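Local coordinates for protein hydrazine synthase subunit beta (Candidatus Kuenenia stuttgartiensis, PDB 5C2V) that forms part of the hydrazine synthase complex, which condenses nitric oxide with ammonium to hydrazine, and may modulate passage of the hydroxylamine intermediate between its active sites, at residues 244-253 with 304-315. Residues are numbered along the deposited sequence; the frame is centred on the assembly and turned at random.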
ATOM      1  N   LEU B 244      30.559  12.580   8.723  1.00 34.55           N
ATOM      2  CA  LEU B 244      29.440  11.879   9.340  1.00 51.62           C
ATOM      3  C   LEU B 244      28.811  12.698  10.463  1.00 39.20           C
ATOM      4  O   LEU B 244      29.510  13.403  11.186  1.00 55.89           O
ATOM      5  CB  LEU B 244      29.901  10.517   9.868  1.00 56.18           C
ATOM      6  CG  LEU B 244      30.400   9.532   8.809  1.00 53.71           C
ATOM      7  CD1 LEU B 244      30.824   8.218   9.448  1.00 44.93           C
ATOM      8  CD2 LEU B 244      29.333   9.295   7.748  1.00 40.84           C
ATOM      9  N   PRO B 245      27.480  12.599  10.612  1.00 51.85           N
ATOM     10  CA  PRO B 245      26.739  13.373  11.614  1.00 48.90           C
ATOM     11  C   PRO B 245      26.976  12.880  13.038  1.00 44.53           C
ATOM     12  O   PRO B 245      27.162  11.682  13.233  1.00 60.46           O
ATOM     13  CB  PRO B 245      25.281  13.158  11.204  1.00 48.59           C
ATOM     14  CG  PRO B 245      25.282  11.816  10.557  1.00 33.07           C
ATOM     15  CD  PRO B 245      26.588  11.736   9.817  1.00 43.41           C
ATOM     16  N   LEU B 246      27.058  13.798  13.996  1.00 57.49           N
ATOM     17  CA  LEU B 246      26.970  13.448  15.413  1.00 34.61           C
ATOM     18  C   LEU B 246      25.588  13.692  16.029  1.00 42.36           C
ATOM     19  O   LEU B 246      25.370  13.393  17.203  1.00 38.24           O
ATOM     20  CB  LEU B 246      28.026  14.212  16.211  1.00 43.36           C
ATOM     21  CG  LEU B 246      29.463  13.746  15.980  1.00 61.74           C
ATOM     22  CD1 LEU B 246      30.456  14.763  16.518  1.00 61.52           C
ATOM     23  CD2 LEU B 246      29.676  12.385  16.627  1.00 37.76           C
ATOM     24  N   ASP B 247      24.656  14.226  15.245  1.00 37.26           N
ATOM     25  CA  ASP B 247      23.412  14.753  15.807  1.00 43.74           C
ATOM     26  C   ASP B 247      22.175  13.898  15.545  1.00 49.77           C
ATOM     27  O   ASP B 247      22.059  13.253  14.503  1.00 39.15           O
ATOM     28  CB  ASP B 247      23.152  16.163  15.266  1.00 50.84           C
ATOM     29  CG  ASP B 247      24.322  17.100  15.481  1.00 56.91           C
ATOM     30  OD1 ASP B 247      24.895  17.102  16.591  1.00 61.55           O
ATOM     31  OD2 ASP B 247      24.664  17.845  14.539  1.00 46.68           O
ATOM     32  N   ASP B 248      21.253  13.904  16.504  1.00 39.87           N
ATOM     33  CA  ASP B 248      19.898  13.426  16.260  1.00 37.79           C
ATOM     34  C   ASP B 248      19.114  14.561  15.613  1.00 50.23           C
ATOM     35  O   ASP B 248      19.652  15.650  15.409  1.00 54.42           O
ATOM     36  CB  ASP B 248      19.216  12.973  17.556  1.00 43.24           C
ATOM     37  CG  ASP B 248      19.921  11.802  18.211  1.00 54.52           C
ATOM     38  OD1 ASP B 248      20.632  11.063  17.504  1.00 58.13           O
ATOM     39  OD2 ASP B 248      19.757  11.614  19.436  1.00 56.15           O
ATOM     40  N   LEU B 249      17.847  14.318  15.294  1.00 56.29           N
ATOM     41  CA  LEU B 249      17.016  15.367  14.722  1.00 53.08           C
ATOM     42  C   LEU B 249      16.791  16.475  15.742  1.00 45.78           C
ATOM     43  O   LEU B 249      17.050  17.645  15.468  1.00 51.95           O
ATOM     44  CB  LEU B 249      15.673  14.808  14.249  1.00 48.05           C
ATOM     45  CG  LEU B 249      14.708  15.836  13.650  1.00 39.37           C
ATOM     46  CD1 LEU B 249      15.256  16.402  12.351  1.00 35.43           C
ATOM     47  CD2 LEU B 249      13.329  15.235  13.438  1.00 43.89           C
ATOM     48  N   ASN B 250      16.282  16.097  16.909  1.00 45.39           N
ATOM     49  CA  ASN B 250      16.040  17.043  17.992  1.00 38.12           C
ATOM     50  C   ASN B 250      17.140  17.089  19.061  1.00 46.89           C
ATOM     51  O   ASN B 250      17.022  17.825  20.040  1.00 46.91           O
ATOM     52  CB  ASN B 250      14.689  16.737  18.639  1.00 44.49           C
ATOM     53  CG  ASN B 250      13.538  16.842  17.653  1.00 49.30           C
ATOM     54  OD1 ASN B 250      13.023  17.930  17.396  1.00 59.21           O
ATOM     55  ND2 ASN B 250      13.137  15.709  17.086  1.00 45.01           N
ATOM     56  N   ASN B 251      18.201  16.304  18.883  1.00 48.08           N
ATOM     57  CA  ASN B 251      19.305  16.285  19.845  1.00 38.99           C
ATOM     58  C   ASN B 251      20.665  16.419  19.159  1.00 48.05           C
ATOM     59  O   ASN B 251      21.050  15.576  18.349  1.00 49.59           O
ATOM     60  CB  ASN B 251      19.264  15.002  20.680  1.00 49.06           C
ATOM     61  CG  ASN B 251      19.984  15.145  22.012  1.00 58.06           C
ATOM     62  OD1 ASN B 251      20.927  15.926  22.142  1.00 49.21           O
ATOM     63  ND2 ASN B 251      19.541  14.387  23.008  1.00 54.28           N
ATOM     64  N   TYR B 252      21.394  17.478  19.497  1.00 48.09           N
ATOM     65  CA  TYR B 252      22.657  17.787  18.836  1.00 47.58           C
ATOM     66  C   TYR B 252      23.815  17.726  19.826  1.00 48.59           C
ATOM     67  O   TYR B 252      23.621  17.953  21.018  1.00 35.32           O
ATOM     68  CB  TYR B 252      22.593  19.175  18.187  1.00 39.09           C
ATOM     69  CG  TYR B 252      21.573  19.293  17.074  1.00 50.20           C
ATOM     70  CD1 TYR B 252      20.213  19.312  17.350  1.00 44.74           C
ATOM     71  CD2 TYR B 252      21.971  19.397  15.748  1.00 41.66           C
ATOM     72  CE1 TYR B 252      19.282  19.418  16.342  1.00 37.17           C
ATOM     73  CE2 TYR B 252      21.042  19.502  14.730  1.00 42.35           C
ATOM     74  CZ  TYR B 252      19.699  19.511  15.034  1.00 33.43           C
ATOM     75  OH  TYR B 252      18.769  19.618  14.027  1.00 37.48           O
ATOM     76  N   ASP B 253      25.022  17.438  19.343  1.00 38.41           N
ATOM     77  CA  ASP B 253      26.177  17.490  20.229  1.00 43.18           C
ATOM     78  C   ASP B 253      26.919  18.790  19.974  1.00 59.10           C
ATOM     79  O   ASP B 253      27.655  18.898  19.007  1.00 47.41           O
ATOM     80  CB  ASP B 253      27.116  16.305  19.975  1.00 48.81           C
ATOM     81  CG  ASP B 253      26.566  14.993  20.491  1.00 44.60           C
ATOM     82  OD1 ASP B 253      25.887  15.000  21.534  1.00 39.00           O
ATOM     83  OD2 ASP B 253      26.820  13.949  19.853  1.00 61.64           O
ATOM     84  N   ASP B 304      22.033  12.996   7.016  1.00 56.51           N
ATOM     85  CA  ASP B 304      21.038  12.087   7.567  1.00 29.60           C
ATOM     86  C   ASP B 304      21.048  12.260   9.080  1.00 34.13           C
ATOM     87  O   ASP B 304      22.070  12.047   9.732  1.00 48.87           O
ATOM     88  CB  ASP B 304      21.349  10.639   7.175  1.00 53.77           C
ATOM     89  CG  ASP B 304      20.218   9.677   7.513  1.00 49.55           C
ATOM     90  OD1 ASP B 304      19.356  10.013   8.352  1.00 51.43           O
ATOM     91  OD2 ASP B 304      20.199   8.569   6.936  1.00 49.07           O
ATOM     92  N   LEU B 305      19.904  12.640   9.637  1.00 29.37           N
ATOM     93  CA  LEU B 305      19.835  12.980  11.053  1.00 40.04           C
ATOM     94  C   LEU B 305      19.370  11.799  11.899  1.00 39.07           C
ATOM     95  O   LEU B 305      19.234  11.913  13.118  1.00 46.30           O
ATOM     96  CB  LEU B 305      18.922  14.192  11.262  1.00 42.56           C
ATOM     97  CG  LEU B 305      19.543  15.512  10.788  1.00 51.51           C
ATOM     98  CD1 LEU B 305      18.636  16.699  11.076  1.00 43.86           C
ATOM     99  CD2 LEU B 305      20.917  15.722  11.412  1.00 27.91           C
ATOM    100  N   GLY B 306      19.111  10.674  11.243  1.00 53.75           N
ATOM    101  CA  GLY B 306      18.818   9.434  11.937  1.00 38.02           C
ATOM    102  C   GLY B 306      19.954   8.430  11.877  1.00 33.36           C
ATOM    103  O   GLY B 306      19.862   7.347  12.453  1.00 50.45           O
ATOM    104  N   LEU B 307      21.032   8.790  11.184  1.00 47.43           N
ATOM    105  CA  LEU B 307      22.104   7.841  10.885  1.00 37.80           C
ATOM    106  C   LEU B 307      22.935   7.463  12.111  1.00 54.59           C
ATOM    107  O   LEU B 307      23.350   6.310  12.249  1.00 59.90           O
ATOM    108  CB  LEU B 307      23.022   8.406   9.797  1.00 32.73           C
ATOM    109  CG  LEU B 307      24.194   7.521   9.366  1.00 44.67           C
ATOM    110  CD1 LEU B 307      23.694   6.187   8.833  1.00 51.85           C
ATOM    111  CD2 LEU B 307      25.051   8.227   8.325  1.00 34.33           C
ATOM    112  N   VAL B 308      23.169   8.432  12.992  1.00 56.25           N
ATOM    113  CA  VAL B 308      23.983   8.224  14.190  1.00 57.96           C
ATOM    114  C   VAL B 308      23.575   6.988  14.984  1.00 52.93           C
ATOM    115  O   VAL B 308      24.427   6.222  15.439  1.00 55.77           O
ATOM    116  CB  VAL B 308      23.915   9.444  15.129  1.00 53.76           C
ATOM    117  CG1 VAL B 308      24.773  10.553  14.605  1.00 58.54           C
ATOM    118  CG2 VAL B 308      22.485   9.926  15.271  1.00 45.17           C
ATOM    119  N   ARG B 309      22.266   6.787  15.112  1.00 34.35           N
ATOM    120  CA  ARG B 309      21.711   5.700  15.907  1.00 59.50           C
ATOM    121  C   ARG B 309      22.192   4.332  15.438  1.00 50.30           C
ATOM    122  O   ARG B 309      22.118   3.354  16.183  1.00 46.35           O
ATOM    123  CB  ARG B 309      20.183   5.754  15.881  1.00 42.55           C
ATOM    124  CG  ARG B 309      19.605   6.951  16.614  1.00 55.53           C
ATOM    125  CD  ARG B 309      20.144   7.023  18.034  1.00 45.93           C
ATOM    126  NE  ARG B 309      19.562   8.125  18.794  1.00 43.94           N
ATOM    127  CZ  ARG B 309      18.472   8.018  19.545  1.00 55.36           C
ATOM    128  NH1 ARG B 309      17.838   6.856  19.638  1.00 62.10           N
ATOM    129  NH2 ARG B 309      18.013   9.074  20.204  1.00 59.72           N
ATOM    130  N   ASP B 310      22.682   4.260  14.205  1.00 42.52           N
ATOM    131  CA  ASP B 310      23.274   3.022  13.724  1.00 49.95           C
ATOM    132  C   ASP B 310      24.584   2.740  14.457  1.00 61.49           C
ATOM    133  O   ASP B 310      24.758   1.662  15.025  1.00 56.56           O
ATOM    134  CB  ASP B 310      23.506   3.080  12.211  1.00 54.59           C
ATOM    135  CG  ASP B 310      22.209   3.137  11.423  1.00 59.44           C
ATOM    136  OD1 ASP B 310      21.137   2.918  12.026  1.00 45.15           O
ATOM    137  OD2 ASP B 310      22.261   3.390  10.201  1.00 56.18           O
ATOM    138  N   TYR B 311      25.502   3.705  14.447  1.00 53.84           N
ATOM    139  CA  TYR B 311      26.791   3.512  15.111  1.00 40.40           C
ATOM    140  C   TYR B 311      26.919   4.098  16.523  1.00 43.65           C
ATOM    141  O   TYR B 311      27.996   4.024  17.111  1.00 41.27           O
ATOM    142  CB  TYR B 311      27.937   4.052  14.244  1.00 44.64           C
ATOM    143  CG  TYR B 311      27.718   5.406  13.608  1.00 55.33           C
ATOM    144  CD1 TYR B 311      27.913   6.578  14.329  1.00 57.31           C
ATOM    145  CD2 TYR B 311      27.362   5.512  12.270  1.00 48.23           C
ATOM    146  CE1 TYR B 311      27.730   7.817  13.741  1.00 59.09           C
ATOM    147  CE2 TYR B 311      27.177   6.745  11.674  1.00 55.63           C
ATOM    148  CZ  TYR B 311      27.363   7.894  12.413  1.00 48.56           C
ATOM    149  OH  TYR B 311      27.178   9.121  11.818  1.00 59.93           O
ATOM    150  N   LEU B 312      25.856   4.670  17.082  1.00 51.42           N
ATOM    151  CA  LEU B 312      26.016   5.329  18.379  1.00 47.56           C
ATOM    152  C   LEU B 312      25.917   4.332  19.526  1.00 38.14           C
ATOM    153  O   LEU B 312      24.869   3.728  19.752  1.00 55.10           O
ATOM    154  CB  LEU B 312      24.958   6.424  18.564  1.00 39.58           C
ATOM    155  CG  LEU B 312      24.804   7.005  19.975  1.00 41.66           C
ATOM    156  CD1 LEU B 312      26.006   7.857  20.361  1.00 50.80           C
ATOM    157  CD2 LEU B 312      23.507   7.795  20.111  1.00 38.53           C
ATOM    158  N   VAL B 313      27.023   4.165  20.248  1.00 53.80           N
ATOM    159  CA  VAL B 313      27.029   3.331  21.444  1.00 43.89           C
ATOM    160  C   VAL B 313      26.344   4.005  22.628  1.00 57.69           C
ATOM    161  O   VAL B 313      25.411   3.449  23.210  1.00 57.09           O
ATOM    162  CB  VAL B 313      28.465   2.947  21.857  1.00 57.00           C
ATOM    163  CG1 VAL B 313      28.446   2.123  23.137  1.00 33.70           C
ATOM    164  CG2 VAL B 313      29.157   2.190  20.736  1.00 50.04           C
ATOM    165  N   ALA B 314      26.804   5.205  22.978  1.00 54.23           N
ATOM    166  CA  ALA B 314      26.265   5.886  24.158  1.00 53.14           C
ATOM    167  C   ALA B 314      26.507   7.394  24.171  1.00 60.96           C
ATOM    168  O   ALA B 314      27.361   7.902  23.450  1.00 55.58           O
ATOM    169  CB  ALA B 314      26.843   5.262  25.424  1.00 48.04           C
ATOM    170  N   ARG B 315      25.738   8.103  24.994  1.00 42.15           N
ATOM    171  CA  ARG B 315      26.082   9.468  25.381  1.00 53.32           C
ATOM    172  C   ARG B 315      26.052   9.575  26.903  1.00 57.23           C
ATOM    173  O   ARG B 315      24.996   9.465  27.526  1.00 53.26           O
ATOM    174  CB  ARG B 315      25.133  10.484  24.744  1.00 42.96           C
ATOM    175  CG  ARG B 315      25.225  10.544  23.227  1.00 47.35           C
ATOM    176  CD  ARG B 315      24.374  11.670  22.664  1.00 44.65           C
ATOM    177  NE  ARG B 315      24.488  11.768  21.211  1.00 32.91           N
ATOM    178  CZ  ARG B 315      23.450  11.787  20.382  1.00 46.34           C
ATOM    179  NH1 ARG B 315      22.215  11.716  20.861  1.00 48.93           N
ATOM    180  NH2 ARG B 315      23.645  11.877  19.074  1.00 35.74           N
TER
HETATM  181  O   HOH W   1      22.550  11.769  12.467  1.00 52.99           O
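Asp248 joins Arg309 and Arg315 in a salt-bridge network. Asp248 OD2 accepts from Arg315 NH1 at 2.8 Å. Arg309 NH2 also donates to Asp248 OD2, at 3.2 Å. The two donors reach OD2 from opposite faces of the carboxylate, each well out of its plane, while OD2 lies nearly in both guanidinium planes. The Arg309 chain bends at chi2 (-54°) and crosses the Asp248 side chain at about a right angle. The side chains of Arg315 and Asp248 come from opposite directions. Arg315 NE forms a longer salt bridge to Asp253 OD2, and its NH2 a weak bond to Leu246 O. Asp253 has a second cationic partner, Arg277.

Tyr311 OH donates to a lone pair of Pro245 O, in the carbonyl plane, at 2.9 Å. One water donates to both Asp247 O and Asp304 O.

Leu305 CD1 meets Leu249 CD1 (3.6 Å), and Leu307 CD2 lies against Pro245 CD.

The contact links two neighbouring blades of the beta-propeller. The loop leaving edge strand 241-245 packs on the turn and short helix leading into strand 312-317, outermost in the next sheet. Helix 283-291 touches Leu244, Leu307 and Tyr311, and the alpha subunit packs on Leu249 and Arg309.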